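Local atomic coordinates of prolyl-tRNA synthetase (Giardia lamblia ATCC 50803, PDB entry 3IAL), a protein that binds prolyl-adenylate and probably joins L-proline to tRNA(Pro) at the expense of ATP, as a class II aminoacyl-tRNA synthetase. Residues 133-136 and 140-143; 125-130 and 143-148; 330-335 and 415-420; 324-329 and 340-345; 40-43 and 48-51. All coordinates share one frame; numbering follows the deposited sequence. Where two conformers were deposited one is given.

Contact 1: 133-136 and 140-143; sequences KWVR and DLPL
Val135 and Leu143 meet where helix 124-134 turns back through a short loop into strand 143-152, a tight helix-to-strand connection in the class II catalytic core. The packed side is apolar and centres on one methyl, Leu143 CD2. It lies 3.7 Å from Val135 CG2 and 3.8 Å from Trp134 CB, and reaches the indole at its edge, near the ring plane, with CD2 4.0 Å from Trp134 CE3. Leu143 places that methyl by setting CG opposite its own backbone N (chi1 -179°), which sends the branch across to the helix end. Leu141 adds a second, smaller touch on Val135: the side chains cross at about a right angle, Leu141 CD2 coming to 3.9 Å from Val135 CG1. Cys176 of strand 167-177 and Tyr256 pack on this cluster as well, while the indole NE1 of Trp134 is hydrogen-bonded to Asp39 of the second subunit.

The outer side is looser and polar. The Leu141-Pro142 peptide is cis, and the ring of Pro142 lies exposed. The side chain of Arg136 starts away from the loop, though its CB touches Asp140; its NE is bonded to Ser132 O one turn back. Asp140 OD2 accepts the N-H groups of both Arg136 and Ser137, just after the helix, so two consecutive backbone donors grip one oxygen. The bond from Arg136 N to Asp140 OD2 is 3.0 Å long and fairly straight (163°), and it reaches the anti side of the carboxylate, 22° out of its plane.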
# COMPACT_ATOMS: atom_id res chain seq x y z
N LYS B 133 -3.25 -24.01 -9.82
CA LYS B 133 -4.59 -23.83 -10.37
C LYS B 133 -4.61 -22.84 -11.55
O LYS B 133 -5.31 -23.07 -12.54
CB LYS B 133 -5.54 -23.35 -9.27
CG LYS B 133 -5.59 -24.28 -8.05
CD LYS B 133 -6.53 -23.75 -6.98
CE LYS B 133 -6.54 -24.65 -5.75
NZ LYS B 133 -5.19 -24.69 -5.12
N TRP B 134 -3.83 -21.77 -11.46
CA TRP B 134 -3.82 -20.73 -12.50
C TRP B 134 -3.06 -21.12 -13.77
O TRP B 134 -3.30 -20.56 -14.84
CB TRP B 134 -3.25 -19.43 -11.95
CG TRP B 134 -3.98 -18.88 -10.76
CD1 TRP B 134 -5.27 -19.14 -10.38
CD2 TRP B 134 -3.48 -17.94 -9.80
NE1 TRP B 134 -5.59 -18.43 -9.25
CE2 TRP B 134 -4.51 -17.69 -8.87
CE3 TRP B 134 -2.25 -17.28 -9.64
CZ2 TRP B 134 -4.36 -16.81 -7.81
CZ3 TRP B 134 -2.10 -16.41 -8.58
CH2 TRP B 134 -3.14 -16.18 -7.67
N VAL B 135 -2.13 -22.07 -13.65
CA VAL B 135 -1.27 -22.46 -14.76
C VAL B 135 -1.69 -23.83 -15.26
O VAL B 135 -1.47 -24.83 -14.59
CB VAL B 135 0.20 -22.51 -14.33
CG1 VAL B 135 1.09 -22.98 -15.48
CG2 VAL B 135 0.65 -21.15 -13.80
N ARG B 136 -2.30 -23.87 -16.45
CA ARG B 136 -2.70 -25.13 -17.09
C ARG B 136 -2.15 -25.26 -18.52
O ARG B 136 -1.92 -26.37 -19.00
CB ARG B 136 -4.23 -25.26 -17.07
CG ARG B 136 -4.84 -25.30 -15.65
CD ARG B 136 -4.39 -26.56 -14.88
NE ARG B 136 -4.74 -26.56 -13.46
CZ ARG B 136 -5.94 -26.86 -12.96
NH1 ARG B 136 -6.95 -27.16 -13.77
NH2 ARG B 136 -6.14 -26.85 -11.65
N ASP B 140 -1.03 -19.41 -20.42
CA ASP B 140 -1.11 -18.76 -19.12
C ASP B 140 0.24 -18.20 -18.66
O ASP B 140 0.31 -17.54 -17.62
CB ASP B 140 -1.60 -19.76 -18.06
CG ASP B 140 -2.94 -20.40 -18.42
OD1 ASP B 140 -3.86 -19.67 -18.84
OD2 ASP B 140 -3.08 -21.63 -18.26
N LEU B 141 1.30 -18.47 -19.41
CA LEU B 141 2.66 -18.06 -19.01
C LEU B 141 3.19 -16.98 -19.96
O LEU B 141 2.81 -16.95 -21.12
CB LEU B 141 3.60 -19.26 -19.01
CG LEU B 141 3.25 -20.41 -18.05
CD1 LEU B 141 4.26 -21.55 -18.20
CD2 LEU B 141 3.19 -19.95 -16.60
N PRO B 142 4.05 -16.08 -19.46
CA PRO B 142 4.51 -15.97 -18.07
C PRO B 142 3.42 -15.46 -17.12
O PRO B 142 2.51 -14.75 -17.53
CB PRO B 142 5.66 -14.95 -18.15
CG PRO B 142 5.44 -14.19 -19.38
CD PRO B 142 4.72 -15.11 -20.34
N LEU B 143 3.54 -15.85 -15.87
CA LEU B 143 2.63 -15.42 -14.82
C LEU B 143 3.53 -14.75 -13.79
O LEU B 143 4.36 -15.41 -13.16
CB LEU B 143 1.88 -16.63 -14.25
CG LEU B 143 0.85 -16.41 -13.14
CD1 LEU B 143 0.10 -15.09 -13.30
CD2 LEU B 143 -0.13 -17.58 -13.07

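Contact 2: 125-130 and 143-148; sequences TAIYSM and LKIHQT
Ile127 and Ile145 provide the apolar part of this contact, in which helix 124-134 lies over the start of strand 143-152, the first long strand of the class II motif 2 hairpin. Ile127 CG2 is 4.3 Å from Ile145 CD1, a touch of methyls rather than an interlocked fit. Ile145 holds CG1 between its own N and carbonyl carbon (chi1 55°) and turns CD1 toward the helix.

The mixed polar and apolar part is Ile127 CD1 against the amide of Gln147, 4.5 Å from NE2. That amide is fixed from outside: OE1 accepts from the backbone N of Phe79, and NE2 is bonded to Glu172, so the buried end of Gln147 is satisfied and its rotation set.

Within the helix, Ser129 OG donates to Thr125 O over 2.7 Å, nearly in line with the carbonyl (167°), beside a weak backbone bond to the same oxygen.

The side chain of Ile127 is about 7 Å from the bound prolyl-adenylate. Strand 167-177 runs antiparallel beside strand 143-152 and sends His174 against both isoleucines; strand 75-76 lies parallel next to 143-152, and Tyr42 of the second subunit packs on Ala126 of the helix.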
# COMPACT_ATOMS: atom_id res chain seq x y z
N THR B 125 4.90 -21.26 -0.52
CA THR B 125 4.04 -22.44 -0.41
C THR B 125 2.58 -22.11 -0.73
O THR B 125 1.87 -22.90 -1.36
CB THR B 125 4.15 -23.13 0.97
OG1 THR B 125 3.83 -22.20 2.01
CG2 THR B 125 5.56 -23.66 1.20
N ALA B 126 2.15 -20.92 -0.31
CA ALA B 126 0.79 -20.44 -0.55
C ALA B 126 0.61 -20.02 -2.01
O ALA B 126 -0.37 -20.40 -2.65
CB ALA B 126 0.47 -19.27 0.38
N ILE B 127 1.56 -19.26 -2.54
CA ILE B 127 1.45 -18.77 -3.91
C ILE B 127 1.54 -19.88 -4.95
O ILE B 127 0.78 -19.89 -5.91
CB ILE B 127 2.50 -17.67 -4.20
CG1 ILE B 127 2.13 -16.39 -3.44
CG2 ILE B 127 2.56 -17.37 -5.71
CD1 ILE B 127 3.25 -15.40 -3.30
N TYR B 128 2.46 -20.83 -4.76
CA TYR B 128 2.64 -21.90 -5.75
C TYR B 128 1.50 -22.93 -5.70
O TYR B 128 1.18 -23.53 -6.72
CB TYR B 128 4.03 -22.54 -5.63
CG TYR B 128 5.17 -21.52 -5.65
CD1 TYR B 128 5.00 -20.26 -6.23
CD2 TYR B 128 6.41 -21.82 -5.07
CE1 TYR B 128 6.03 -19.32 -6.23
CE2 TYR B 128 7.44 -20.89 -5.07
CZ TYR B 128 7.25 -19.64 -5.65
OH TYR B 128 8.25 -18.71 -5.66
N SER B 129 0.86 -23.10 -4.54
CA SER B 129 -0.38 -23.87 -4.46
C SER B 129 -1.45 -23.24 -5.36
O SER B 129 -2.24 -23.95 -5.98
CB SER B 129 -0.90 -23.96 -3.02
OG SER B 129 0.04 -24.63 -2.19
N MET B 130 -1.49 -21.90 -5.42
CA MET B 130 -2.42 -21.22 -6.34
C MET B 130 -1.93 -21.22 -7.79
O MET B 130 -2.74 -21.35 -8.70
CB MET B 130 -2.74 -19.80 -5.87
CG MET B 130 -3.41 -19.77 -4.49
SD MET B 130 -4.95 -20.73 -4.34
CE MET B 130 -5.96 -19.86 -5.56
N LEU B 143 3.54 -15.85 -15.87
CA LEU B 143 2.63 -15.42 -14.82
C LEU B 143 3.53 -14.75 -13.79
O LEU B 143 4.36 -15.41 -13.16
CB LEU B 143 1.88 -16.63 -14.25
CG LEU B 143 0.85 -16.41 -13.14
CD1 LEU B 143 0.10 -15.09 -13.30
CD2 LEU B 143 -0.13 -17.58 -13.07
N LYS B 144 3.39 -13.43 -13.68
CA LYS B 144 4.30 -12.60 -12.88
C LYS B 144 3.50 -11.76 -11.90
O LYS B 144 2.72 -10.90 -12.31
CB LYS B 144 5.11 -11.69 -13.80
CG LYS B 144 5.85 -12.40 -14.93
CD LYS B 144 6.89 -11.50 -15.58
CE LYS B 144 7.51 -12.13 -16.81
NZ LYS B 144 8.59 -11.29 -17.39
N ILE B 145 3.71 -11.99 -10.61
CA ILE B 145 3.00 -11.23 -9.60
C ILE B 145 3.94 -10.73 -8.50
O ILE B 145 5.09 -11.11 -8.45
CB ILE B 145 1.81 -12.04 -9.00
CG1 ILE B 145 2.25 -13.40 -8.44
CG2 ILE B 145 0.72 -12.26 -10.08
CD1 ILE B 145 2.93 -13.36 -7.10
N HIS B 146 3.43 -9.85 -7.66
CA HIS B 146 4.16 -9.40 -6.49
C HIS B 146 3.17 -8.84 -5.48
O HIS B 146 2.06 -8.47 -5.86
CB HIS B 146 5.20 -8.34 -6.85
CG HIS B 146 4.61 -7.04 -7.28
ND1 HIS B 146 4.42 -5.99 -6.42
CD2 HIS B 146 4.15 -6.64 -8.49
CE1 HIS B 146 3.87 -4.98 -7.07
NE2 HIS B 146 3.69 -5.35 -8.33
N GLN B 147 3.57 -8.80 -4.22
CA GLN B 147 2.75 -8.21 -3.17
C GLN B 147 3.61 -7.49 -2.14
O GLN B 147 4.73 -7.89 -1.85
CB GLN B 147 1.90 -9.27 -2.48
CG GLN B 147 2.68 -10.32 -1.71
CD GLN B 147 1.76 -11.35 -1.09
OE1 GLN B 147 0.55 -11.34 -1.34
NE2 GLN B 147 2.32 -12.24 -0.26
N THR B 148 3.05 -6.41 -1.61
CA THR B 148 3.67 -5.64 -0.56
C THR B 148 2.85 -5.97 0.66
O THR B 148 1.64 -5.81 0.66
CB THR B 148 3.56 -4.14 -0.84
OG1 THR B 148 4.36 -3.83 -1.99
CG2 THR B 148 4.02 -3.31 0.37

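Contact 3: 330-335 and 415-420; sequences DTLKSK and NVIKDE
Leu332 and Ile417 join helix 315-334 of the anticodon-binding alpha/beta fold to the first turn of helix 416-438. The two side chains cross at about a right angle. Leu332 reaches over with CD2, which stands 3.7 Å from Ile417 CG1 and 4.0 Å from its CB, so one methyl rests on the near part of the isoleucine. With CD1 of Leu332 anti to CA (chi2 -174°), the other branch, CD2, is turned toward the isoleucine. Ile417 points its CB toward the other helix, and the bend at chi2 (-47°) turns its CD1 away from the leucine, leaving CB and CG1 to meet the methyl. Leu364 and Val398 also press on Ile417, and Ile366 and Val340 on Leu332, so the pair lies in a buried layer between helices and sheet.

Asn415 sits at the N-cap of helix 416-438. Its OD1 is 4.3 Å from Leu332 CD2 and turns instead to its own helix, accepting weakly from Ile417 N at 2.8 Å, a bent approach, and from Lys418 N at 3.3 Å. The other end of the amide, ND2, is bonded to the carbonyls of Lys400 and Val398, which leaves the capping group held from both ends.

On the exposed back of helix 315-334, the carbonyl O of Asp330 takes Ser334 OG at 2.8 Å and Ser334 N from opposite faces of its plane, the hydroxyl tilted 26° from that plane.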
# COMPACT_ATOMS: atom_id res chain seq x y z
N ASP B 330 3.81 27.57 -3.32
CA ASP B 330 2.81 27.19 -4.32
C ASP B 330 3.43 26.80 -5.66
O ASP B 330 3.01 25.82 -6.27
CB ASP B 330 1.78 28.32 -4.53
CG ASP B 330 0.84 28.50 -3.33
OD1 ASP B 330 0.65 27.53 -2.56
OD2 ASP B 330 0.30 29.61 -3.16
N THR B 331 4.44 27.55 -6.10
CA THR B 331 5.20 27.19 -7.30
C THR B 331 5.91 25.83 -7.15
O THR B 331 5.78 24.96 -8.01
CB THR B 331 6.24 28.29 -7.62
OG1 THR B 331 5.55 29.50 -7.96
CG2 THR B 331 7.13 27.88 -8.79
N LEU B 332 6.64 25.65 -6.05
CA LEU B 332 7.34 24.39 -5.80
C LEU B 332 6.39 23.18 -5.72
O LEU B 332 6.74 22.09 -6.18
CB LEU B 332 8.19 24.47 -4.53
CG LEU B 332 9.29 25.53 -4.46
CD1 LEU B 332 10.10 25.33 -3.19
CD2 LEU B 332 10.19 25.51 -5.70
N LYS B 333 5.20 23.36 -5.16
CA LYS B 333 4.22 22.27 -5.06
C LYS B 333 3.50 22.03 -6.39
O LYS B 333 3.51 20.91 -6.93
CB LYS B 333 3.20 22.53 -3.95
CG LYS B 333 3.77 22.37 -2.55
CD LYS B 333 2.67 22.39 -1.48
CE LYS B 333 2.10 23.78 -1.29
NZ LYS B 333 1.22 23.85 -0.09
N SER B 334 2.89 23.08 -6.93
CA SER B 334 2.00 22.97 -8.09
C SER B 334 2.73 22.66 -9.40
O SER B 334 2.28 21.83 -10.18
CB SER B 334 1.16 24.23 -8.24
OG SER B 334 0.56 24.57 -7.00
N LYS B 335 3.85 23.34 -9.64
CA LYS B 335 4.58 23.21 -10.92
C LYS B 335 5.62 22.08 -10.92
O LYS B 335 5.91 21.52 -11.98
CB LYS B 335 5.26 24.53 -11.30
CG LYS B 335 4.33 25.60 -11.85
CD LYS B 335 3.83 25.26 -13.26
CE LYS B 335 3.23 26.47 -13.95
NZ LYS B 335 2.25 26.10 -15.01
N ASN B 415 14.00 23.58 -13.13
CA ASN B 415 13.92 24.60 -12.09
C ASN B 415 15.15 24.52 -11.18
O ASN B 415 15.70 23.44 -10.98
CB ASN B 415 12.64 24.38 -11.27
CG ASN B 415 12.58 25.25 -10.03
OD1 ASN B 415 12.88 24.80 -8.93
ND2 ASN B 415 12.17 26.51 -10.20
N VAL B 416 15.56 25.66 -10.64
CA VAL B 416 16.76 25.72 -9.82
C VAL B 416 16.65 24.85 -8.56
O VAL B 416 17.60 24.18 -8.20
CB VAL B 416 17.14 27.19 -9.46
CG1 VAL B 416 16.18 27.77 -8.44
CG2 VAL B 416 18.58 27.27 -8.98
N ILE B 417 15.49 24.83 -7.90
CA ILE B 417 15.32 24.01 -6.70
C ILE B 417 15.39 22.52 -7.06
O ILE B 417 16.04 21.74 -6.37
CB ILE B 417 13.99 24.32 -5.94
CG1 ILE B 417 13.89 25.80 -5.58
CG2 ILE B 417 13.89 23.47 -4.69
CD1 ILE B 417 15.15 26.37 -4.94
N LYS B 418 14.75 22.14 -8.16
CA LYS B 418 14.93 20.80 -8.72
C LYS B 418 16.43 20.53 -8.99
O LYS B 418 16.96 19.52 -8.52
CB LYS B 418 14.10 20.62 -10.00
CG LYS B 418 14.45 19.37 -10.79
CD LYS B 418 13.36 18.98 -11.78
CE LYS B 418 13.78 17.75 -12.60
NZ LYS B 418 14.92 18.04 -13.52
N ASP B 419 17.10 21.43 -9.71
CA ASP B 419 18.55 21.29 -9.96
C ASP B 419 19.33 21.05 -8.67
O ASP B 419 20.25 20.23 -8.64
CB ASP B 419 19.14 22.51 -10.66
CG ASP B 419 18.60 22.72 -12.07
OD1 ASP B 419 18.40 21.73 -12.80
OD2 ASP B 419 18.39 23.88 -12.45
N GLU B 420 18.96 21.77 -7.61
CA GLU B 420 19.62 21.63 -6.31
C GLU B 420 19.36 20.27 -5.68
O GLU B 420 20.25 19.69 -5.07
CB GLU B 420 19.19 22.76 -5.36
CG GLU B 420 19.78 24.12 -5.69
CD GLU B 420 21.28 24.18 -5.49
OE1 GLU B 420 21.78 23.73 -4.44
OE2 GLU B 420 21.97 24.70 -6.39

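Contact 4: 324-329 and 340-345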
# COMPACT_ATOMS: atom_id res chain seq x y z
N LYS B 324 5.31 36.14 0.16
CA LYS B 324 6.23 35.62 -0.85
C LYS B 324 6.61 34.17 -0.57
O LYS B 324 6.76 33.38 -1.50
CB LYS B 324 7.49 36.49 -0.95
CG LYS B 324 8.40 36.16 -2.14
CD LYS B 324 7.78 36.52 -3.49
CE LYS B 324 7.60 38.03 -3.66
NZ LYS B 324 7.25 38.38 -5.07
N VAL B 325 6.78 33.83 0.71
CA VAL B 325 7.00 32.44 1.12
C VAL B 325 5.90 31.52 0.56
O VAL B 325 6.20 30.41 0.10
CB VAL B 325 7.10 32.32 2.67
CG1 VAL B 325 6.90 30.88 3.14
CG2 VAL B 325 8.44 32.87 3.16
N ASN B 326 4.65 31.99 0.56
CA ASN B 326 3.53 31.22 0.01
C ASN B 326 3.60 31.06 -1.51
O ASN B 326 3.32 29.98 -2.02
CB ASN B 326 2.19 31.86 0.41
CG ASN B 326 1.88 31.73 1.90
OD1 ASN B 326 2.26 30.75 2.54
ND2 ASN B 326 1.19 32.71 2.46
N GLU B 327 3.97 32.12 -2.22
CA GLU B 327 4.14 32.06 -3.67
C GLU B 327 5.28 31.12 -4.08
O GLU B 327 5.20 30.47 -5.12
CB GLU B 327 4.40 33.45 -4.26
CG GLU B 327 3.24 34.43 -4.13
CD GLU B 327 3.61 35.82 -4.63
OE1 GLU B 327 4.28 35.91 -5.68
OE2 GLU B 327 3.23 36.81 -3.97
N ILE B 328 6.34 31.08 -3.27
CA ILE B 328 7.42 30.12 -3.47
C ILE B 328 6.89 28.70 -3.21
O ILE B 328 7.06 27.81 -4.05
CB ILE B 328 8.62 30.40 -2.55
CG1 ILE B 328 9.33 31.69 -2.99
CG2 ILE B 328 9.61 29.25 -2.59
CD1 ILE B 328 10.56 32.03 -2.14
N ALA B 329 6.23 28.50 -2.08
CA ALA B 329 5.66 27.20 -1.75
C ALA B 329 4.70 26.70 -2.84
O ALA B 329 4.78 25.54 -3.25
CB ALA B 329 4.96 27.23 -0.39
N VAL B 340 6.53 20.47 0.25
CA VAL B 340 7.04 21.69 0.85
C VAL B 340 6.35 21.96 2.17
O VAL B 340 5.15 21.76 2.30
CB VAL B 340 6.81 22.89 -0.11
CG1 VAL B 340 7.35 24.18 0.49
CG2 VAL B 340 7.43 22.59 -1.47
N SER B 341 7.12 22.39 3.16
CA SER B 341 6.57 22.83 4.44
C SER B 341 7.00 24.27 4.74
O SER B 341 8.08 24.70 4.33
CB SER B 341 7.02 21.90 5.56
OG SER B 341 6.31 22.18 6.75
N ILE B 342 6.14 24.99 5.46
CA ILE B 342 6.42 26.35 5.92
C ILE B 342 6.39 26.34 7.44
O ILE B 342 5.35 26.04 8.03
CB ILE B 342 5.33 27.34 5.43
CG1 ILE B 342 5.23 27.34 3.90
CG2 ILE B 342 5.62 28.77 5.93
CD1 ILE B 342 4.04 28.17 3.37
N ASP B 343 7.52 26.66 8.07
CA ASP B 343 7.60 26.76 9.54
C ASP B 343 7.50 28.21 9.99
O ASP B 343 8.51 28.87 10.21
CB ASP B 343 8.91 26.15 10.07
CG ASP B 343 8.92 26.01 11.59
OD1 ASP B 343 8.35 26.88 12.29
OD2 ASP B 343 9.50 25.05 12.11
N ASP B 344 6.27 28.67 10.16
CA ASP B 344 6.02 30.05 10.58
C ASP B 344 5.88 30.22 12.10
O ASP B 344 5.22 31.14 12.55
CB ASP B 344 4.78 30.62 9.85
CG ASP B 344 3.53 29.77 10.05
OD1 ASP B 344 3.59 28.73 10.75
OD2 ASP B 344 2.49 30.14 9.48
N ASP B 345 6.49 29.33 12.88
CA ASP B 345 6.46 29.44 14.34
C ASP B 345 7.56 30.39 14.79
O ASP B 345 8.72 29.99 14.91
CB ASP B 345 6.61 28.07 15.03
CG ASP B 345 6.48 28.15 16.55
OD1 ASP B 345 6.08 29.22 17.07
OD2 ASP B 345 6.76 27.14 17.24
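Within the beta-alpha-beta crossover of the anticodon-binding domain, strand 302-307, helix 315-334, strand 340-342, the helix lies back along the last strand, and Val325, Asn326 and Ala329 meet Val340 and Ile342. Helix segment 324-329 runs almost antiparallel to strand 340-342 (168°), their axes 9.4 Å apart at closest approach. Ile342 does most of the touching. Its CG2 is 3.7 Å from Val325 CG1, and the same valine methyl is 3.9 Å from Ile342 CD1; the two side chains slide past each other in opposite directions. With CG1 opposite the carbonyl carbon (chi1 -58°) and the chain extended beyond it, Ile342 brings CD1 up to the helix, 4.0 Å from Ala329 CB.

On the exposed side of the helix, Ile342 CD1 comes to 3.2 Å from Asn326 OD1, a close meeting of methyl and amide oxygen, the side chains crossing at about a right angle. Asn326 starts out away from the strand, but its end comes nearer, bringing OD1 to that methyl. One turn later along the helix, Ala329 CB lies 4.0 Å from Val340 CG1; the small residue lets the backbones draw together there. Ile304 of the neighbouring strand 302-307 packs on Val325, Ala329 and Val340. Beyond the strand, Asp343 OD1 accepts from Asp345 N, forming an Asx turn.

Because methyl groups make nearly all of this contact, shape and dispersion rather than directional bonds match helix to strand, with Val325 and Ala329 buried and the Asn326 edge exposed.

Contact 5: 40-43 and 48-51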
# COMPACT_ATOMS: atom_id res chain seq x y z
N ARG B 40 9.91 1.16 19.38
CA ARG B 40 10.25 -0.20 19.83
C ARG B 40 9.52 -0.60 21.10
O ARG B 40 9.60 -1.76 21.52
CB ARG B 40 11.76 -0.32 20.11
CG ARG B 40 12.67 0.07 18.97
CD ARG B 40 14.14 0.04 19.39
NE ARG B 40 14.69 -1.32 19.45
CZ ARG B 40 15.96 -1.61 19.70
NH1 ARG B 40 16.85 -0.65 19.93
NH2 ARG B 40 16.36 -2.88 19.72
N ARG B 41 8.81 0.34 21.72
CA ARG B 41 8.14 0.10 23.01
C ARG B 41 6.82 -0.67 22.91
O ARG B 41 6.12 -0.83 23.91
CB ARG B 41 7.92 1.44 23.74
CG ARG B 41 9.20 2.18 24.09
CD ARG B 41 8.91 3.56 24.67
NE ARG B 41 8.31 4.45 23.68
CZ ARG B 41 7.92 5.70 23.92
NH1 ARG B 41 8.07 6.24 25.13
NH2 ARG B 41 7.39 6.43 22.94
N TYR B 42 6.45 -1.11 21.71
CA TYR B 42 5.33 -2.03 21.55
C TYR B 42 5.72 -3.34 22.24
O TYR B 42 6.77 -3.90 21.94
CB TYR B 42 5.07 -2.26 20.07
CG TYR B 42 3.74 -2.90 19.78
CD1 TYR B 42 2.56 -2.15 19.81
CD2 TYR B 42 3.65 -4.25 19.46
CE1 TYR B 42 1.34 -2.73 19.54
CE2 TYR B 42 2.42 -4.84 19.19
CZ TYR B 42 1.27 -4.07 19.23
OH TYR B 42 0.07 -4.65 18.96
N PRO B 43 4.87 -3.84 23.16
CA PRO B 43 5.23 -4.99 24.00
C PRO B 43 5.19 -6.37 23.31
O PRO B 43 4.83 -7.35 23.94
CB PRO B 43 4.20 -4.92 25.13
CG PRO B 43 3.01 -4.35 24.47
CD PRO B 43 3.54 -3.32 23.51
N VAL B 48 7.78 -3.66 15.80
CA VAL B 48 7.95 -2.24 16.06
C VAL B 48 6.91 -1.44 15.32
O VAL B 48 6.56 -1.76 14.20
CB VAL B 48 9.37 -1.75 15.67
CG1 VAL B 48 10.42 -2.61 16.35
CG2 VAL B 48 9.55 -1.77 14.18
N VAL B 49 6.41 -0.38 15.97
CA VAL B 49 5.50 0.55 15.33
C VAL B 49 6.28 1.40 14.33
O VAL B 49 7.33 1.94 14.67
CB VAL B 49 4.82 1.48 16.37
CG1 VAL B 49 3.90 2.51 15.68
CG2 VAL B 49 4.03 0.66 17.40
N PHE B 50 5.77 1.49 13.11
CA PHE B 50 6.23 2.48 12.15
C PHE B 50 5.48 3.79 12.42
O PHE B 50 4.29 3.88 12.13
CB PHE B 50 5.95 2.03 10.71
CG PHE B 50 7.15 1.53 9.96
CD1 PHE B 50 8.23 2.37 9.70
CD2 PHE B 50 7.18 0.23 9.47
CE1 PHE B 50 9.34 1.92 8.97
CE2 PHE B 50 8.27 -0.23 8.76
CZ PHE B 50 9.36 0.62 8.50
N ARG B 51 6.17 4.79 12.96
CA ARG B 51 5.56 6.11 13.16
C ARG B 51 5.53 6.89 11.83
O ARG B 51 6.24 6.53 10.89
CB ARG B 51 6.32 6.88 14.24
CG ARG B 51 6.40 6.12 15.55
CD ARG B 51 7.01 6.96 16.64
NE ARG B 51 6.14 8.06 17.03
CZ ARG B 51 6.37 8.87 18.06
NH1 ARG B 51 7.46 8.71 18.81
NH2 ARG B 51 5.51 9.84 18.34
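Tyr42, in the loop of the hairpin formed by strands 38-39 and 49-50, meets Val49 of the second strand. Tyr42 has its ring carbon CG opposite the backbone N (chi1 -165°), which swings the ring out beside the returning chain. Val49 meets it with one branch: CG2 is 4.0 Å from Tyr42 CD1 and 4.1 Å from Tyr42 CB. The methyl approaches the ring at an oblique angle, and the side chains cross at about a right angle. At the far end of the ring, Tyr42 OH is hydrogen-bonded to the carbonyl of Val82 of the second subunit.

At the preceding step of the returning chain, Val48 holds CG1 beside its own N (chi1 -54°) and rests it 4.2 Å from Arg40 CA and 4.4 Å from Arg40 CG. The rest of Arg40, modelled in two conformers, leads away from the contact.

Two further arginines come near each other: Arg41 NH2 and Arg51 NH1 are 4.7 Å apart, and Asp39 forms a salt bridge with Arg41, which probably eases the proximity of the like charges. Arg51 also makes a cation-pi contact with Trp134 of the second subunit.

Val49 packs on Phe79 of the second subunit and Pro43 on its Phe87. The whole is a short antiparallel beta-hairpin whose loop reaches across the interface of the class II homodimer.

How the contacts relate
From the N terminus, contact 5 comes first and closes the loop of the hairpin of strands 38-39 and 49-50, which touches the second subunit. Contacts 1 and 2 follow in the catalytic core and are nested: 133-136 with 140-143 closes the tight turn inside the wider span of 125-130 with 143-148, and they share Leu143. Together they tie helix 124-134 to strand 143-152, and they too touch the second subunit. Contacts 4 and 3, with centres 41 to 53 Å from those of contacts 1 and 2, cross along helix 315-334: contact 4 closes the short return to strand 340-342, contact 3 the long one to helix 416-438. They meet where Leu332 packs on Val340.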